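Local structure of superantigen-like protein SSL8 (Staphylococcus aureus, 3R2T) at residues Y85-L90 with Q100-G105. The protein is of unknown function but is a probably secreted superantigen-like protein of the staphylococcal and streptococcal toxin family. Numbering follows the deposited sequence. Where two conformers were deposited one is given.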
ATOM      1  N   TYR A  85       2.266   4.205  -8.470  0.50 62.27           N
ATOM      2  CA  TYR A  85       3.552   3.537  -8.271  0.50 63.98           C
ATOM      3  C   TYR A  85       3.447   2.181  -8.967  0.50 63.09           C
ATOM      4  O   TYR A  85       3.144   2.130 -10.158  0.50 63.67           O
ATOM      5  CB  TYR A  85       3.919   3.432  -6.792  0.50 63.93           C
ATOM      6  CG  TYR A  85       3.984   4.790  -6.120  0.50 66.16           C
ATOM      7  CD1 TYR A  85       5.068   5.638  -6.319  0.50 69.43           C
ATOM      8  CD2 TYR A  85       2.965   5.221  -5.280  0.50 65.71           C
ATOM      9  CE1 TYR A  85       5.127   6.884  -5.709  0.50 71.62           C
ATOM     10  CE2 TYR A  85       3.017   6.462  -4.663  0.50 66.78           C
ATOM     11  CZ  TYR A  85       4.094   7.287  -4.879  0.50 70.39           C
ATOM     12  OH  TYR A  85       4.133   8.514  -4.256  0.50 71.56           O
ATOM     13  N   ASP A  86       3.683   1.083  -8.262  0.50 62.11           N
ATOM     14  CA  ASP A  86       3.625  -0.214  -8.935  0.50 61.92           C
ATOM     15  C   ASP A  86       2.305  -0.964  -8.714  0.50 58.56           C
ATOM     16  O   ASP A  86       2.245  -2.189  -8.846  0.50 58.63           O
ATOM     17  CB  ASP A  86       4.857  -1.072  -8.614  0.50 64.32           C
ATOM     18  CG  ASP A  86       5.200  -1.084  -7.145  0.50 64.95           C
ATOM     19  OD1 ASP A  86       4.374  -0.635  -6.324  0.50 61.47           O
ATOM     20  OD2 ASP A  86       6.317  -1.542  -6.814  0.50 69.63           O
ATOM     21  N   SER A  87       1.254  -0.212  -8.384  1.00 55.33           N
ATOM     22  CA  SER A  87      -0.081  -0.764  -8.217  1.00 52.83           C
ATOM     23  C   SER A  87      -0.971  -0.102  -9.275  1.00 52.38           C
ATOM     24  O   SER A  87      -0.667   0.989  -9.774  1.00 53.04           O
ATOM     25  CB  SER A  87      -0.674  -0.429  -6.830  1.00 50.64           C
ATOM     26  OG  SER A  87       0.095  -0.941  -5.740  1.00 52.57           O
ATOM     27  N   ASN A  88      -2.055  -0.789  -9.614  1.00 50.86           N
ATOM     28  CA  ASN A  88      -3.083  -0.279 -10.503  1.00 49.53           C
ATOM     29  C   ASN A  88      -4.224   0.036  -9.559  1.00 47.00           C
ATOM     30  O   ASN A  88      -4.613  -0.807  -8.789  1.00 44.48           O
ATOM     31  CB  ASN A  88      -3.522  -1.335 -11.508  1.00 49.42           C
ATOM     32  CG  ASN A  88      -2.517  -1.558 -12.581  1.00 51.12           C
ATOM     33  OD1 ASN A  88      -1.929  -0.613 -13.081  1.00 54.15           O
ATOM     34  ND2 ASN A  88      -2.342  -2.803 -12.985  1.00 52.06           N
ATOM     35  N   VAL A  89      -4.758   1.246  -9.620  1.00 47.85           N
ATOM     36  CA  VAL A  89      -5.811   1.645  -8.725  1.00 46.65           C
ATOM     37  C   VAL A  89      -6.961   2.331  -9.450  1.00 49.25           C
ATOM     38  O   VAL A  89      -6.830   2.744 -10.617  1.00 51.39           O
ATOM     39  CB  VAL A  89      -5.271   2.632  -7.645  1.00 48.25           C
ATOM     40  CG1 VAL A  89      -4.053   2.033  -6.909  1.00 44.12           C
ATOM     41  CG2 VAL A  89      -4.900   3.979  -8.276  1.00 49.20           C
ATOM     42  N   LEU A  90      -8.089   2.418  -8.743  1.00 48.97           N
ATOM     43  CA  LEU A  90      -9.287   3.096  -9.199  1.00 50.13           C
ATOM     44  C   LEU A  90      -9.613   4.166  -8.174  1.00 51.61           C
ATOM     45  O   LEU A  90      -9.673   3.886  -6.976  1.00 49.53           O
ATOM     46  CB  LEU A  90     -10.475   2.155  -9.253  1.00 50.01           C
ATOM     47  CG  LEU A  90     -10.514   1.006 -10.246  1.00 51.78           C
ATOM     48  CD1 LEU A  90     -11.700   0.103  -9.923  1.00 52.12           C
ATOM     49  CD2 LEU A  90     -10.600   1.529 -11.657  1.00 54.98           C
ATOM     50  N   GLN A 100      -9.765   5.161  -3.190  1.00 50.35           N
ATOM     51  CA  GLN A 100      -8.674   4.674  -4.024  1.00 50.48           C
ATOM     52  C   GLN A 100      -8.560   3.177  -3.793  1.00 47.63           C
ATOM     53  O   GLN A 100      -8.055   2.731  -2.770  1.00 46.77           O
ATOM     54  CB  GLN A 100      -7.364   5.375  -3.698  1.00 52.13           C
ATOM     55  CG  GLN A 100      -6.200   4.897  -4.547  1.00 52.11           C
ATOM     56  CD  GLN A 100      -5.033   5.857  -4.514  1.00 56.03           C
ATOM     57  OE1 GLN A 100      -5.225   7.072  -4.585  1.00 56.47           O
ATOM     58  NE2 GLN A 100      -3.819   5.324  -4.434  1.00 53.47           N
ATOM     59  N   VAL A 101      -9.034   2.423  -4.772  1.00 46.34           N
ATOM     60  CA  VAL A 101      -9.088   0.984  -4.710  1.00 44.64           C
ATOM     61  C   VAL A 101      -7.945   0.343  -5.437  1.00 44.77           C
ATOM     62  O   VAL A 101      -7.800   0.478  -6.663  1.00 43.80           O
ATOM     63  CB  VAL A 101     -10.388   0.478  -5.346  1.00 45.22           C
ATOM     64  CG1 VAL A 101     -10.463  -1.049  -5.272  1.00 40.22           C
ATOM     65  CG2 VAL A 101     -11.584   1.142  -4.653  1.00 45.02           C
ATOM     66  N   PHE A 102      -7.144  -0.385  -4.670  1.00 43.45           N
ATOM     67  CA  PHE A 102      -5.995  -1.071  -5.210  1.00 43.24           C
ATOM     68  C   PHE A 102      -6.436  -2.413  -5.771  1.00 43.48           C
ATOM     69  O   PHE A 102      -6.998  -3.238  -5.046  1.00 42.60           O
ATOM     70  CB  PHE A 102      -4.955  -1.258  -4.119  1.00 42.75           C
ATOM     71  CG  PHE A 102      -4.273   0.027  -3.703  1.00 41.81           C
ATOM     72  CD1 PHE A 102      -2.963   0.266  -4.055  1.00 42.07           C
ATOM     73  CD2 PHE A 102      -4.955   1.010  -2.992  1.00 40.03           C
ATOM     74  CE1 PHE A 102      -2.323   1.451  -3.675  1.00 45.04           C
ATOM     75  CE2 PHE A 102      -4.326   2.192  -2.620  1.00 41.35           C
ATOM     76  CZ  PHE A 102      -3.007   2.410  -2.961  1.00 45.04           C
ATOM     77  N   LEU A 103      -6.168  -2.624  -7.056  1.00 43.94           N
ATOM     78  CA  LEU A 103      -6.534  -3.855  -7.740  1.00 43.55           C
ATOM     79  C   LEU A 103      -5.391  -4.856  -7.575  1.00 44.81           C
ATOM     80  O   LEU A 103      -4.578  -5.041  -8.484  1.00 46.03           O
ATOM     81  CB  LEU A 103      -6.769  -3.560  -9.216  1.00 43.72           C
ATOM     82  CG  LEU A 103      -7.806  -2.461  -9.479  1.00 45.41           C
ATOM     83  CD1 LEU A 103      -7.897  -2.073 -10.956  1.00 44.81           C
ATOM     84  CD2 LEU A 103      -9.159  -2.869  -8.924  1.00 42.54           C
ATOM     85  N   LEU A 104      -5.358  -5.525  -6.428  1.00 44.30           N
ATOM     86  CA  LEU A 104      -4.261  -6.450  -6.092  1.00 45.33           C
ATOM     87  C   LEU A 104      -4.446  -7.951  -6.370  1.00 45.87           C
ATOM     88  O   LEU A 104      -3.522  -8.720  -6.128  1.00 47.37           O
ATOM     89  CB  LEU A 104      -3.877  -6.288  -4.603  1.00 44.00           C
ATOM     90  CG  LEU A 104      -3.507  -4.888  -4.082  1.00 46.64           C
ATOM     91  CD1 LEU A 104      -2.867  -5.003  -2.678  1.00 45.38           C
ATOM     92  CD2 LEU A 104      -2.550  -4.127  -5.009  1.00 45.85           C
ATOM     93  N   GLY A 105      -5.594  -8.390  -6.864  1.00 46.02           N
ATOM     94  CA  GLY A 105      -5.789  -9.830  -7.108  1.00 47.05           C
ATOM     95  C   GLY A 105      -6.061 -10.151  -8.564  1.00 49.36           C
ATOM     96  O   GLY A 105      -5.284  -9.789  -9.424  1.00 50.34           O
TER
HETATM   97  O   HOH W   1      -1.897  -3.289  -8.858  1.00 34.97           O
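Val-89 lies over one face of the Phe-102 ring. Its CG1 sits 3.7 Å from the centroid of that ring, 17° off the normal, a CH-pi contact. The valine and phenylalanine side chains run side by side and point the same way. CG1 is anti to the carbonyl carbon of Val-89 (chi1 -54°), which turns this methyl to the ring and CG2 away from it. CG2 and CB of Val-89 meet CG of Gln-100 instead. Ser-87 adds its CB, 3.7 Å from Phe-102 CD1, and its OG lies in plane at the ring edge. Phe-148 of the second subunit meets the same ring edge-to-face.

Residues 87-90 and 100-102 belong to the two strands of an antiparallel beta hairpin in the OB-fold domain. Leu-90 and Val-101, a hydrogen-bonded pair, place their side chains on the other side of the sheet from Val-89 and Phe-102. There Leu-90 CD1 reaches Leu-103 CD2 at 4.0 Å, the two leucines crossing at about a right angle.

Val-101 N donates to Leu-90 O (2.7 Å) in the carbonyl plane. Leu-90 N returns a bond to Val-101 O (2.9 Å), less straight at 151°. Leu-103 N bonds Asn-88 O at 3.0 Å, nearly straight. Leu-103 also centres an inverse gamma turn, closed by a weak bond from Leu-104 N to Phe-102 O. Beyond it the two chains diverge, and a water accepts from Asn-88 N and donates to Leu-103 O. Asn-88 ND2 bonds Glu-108 O.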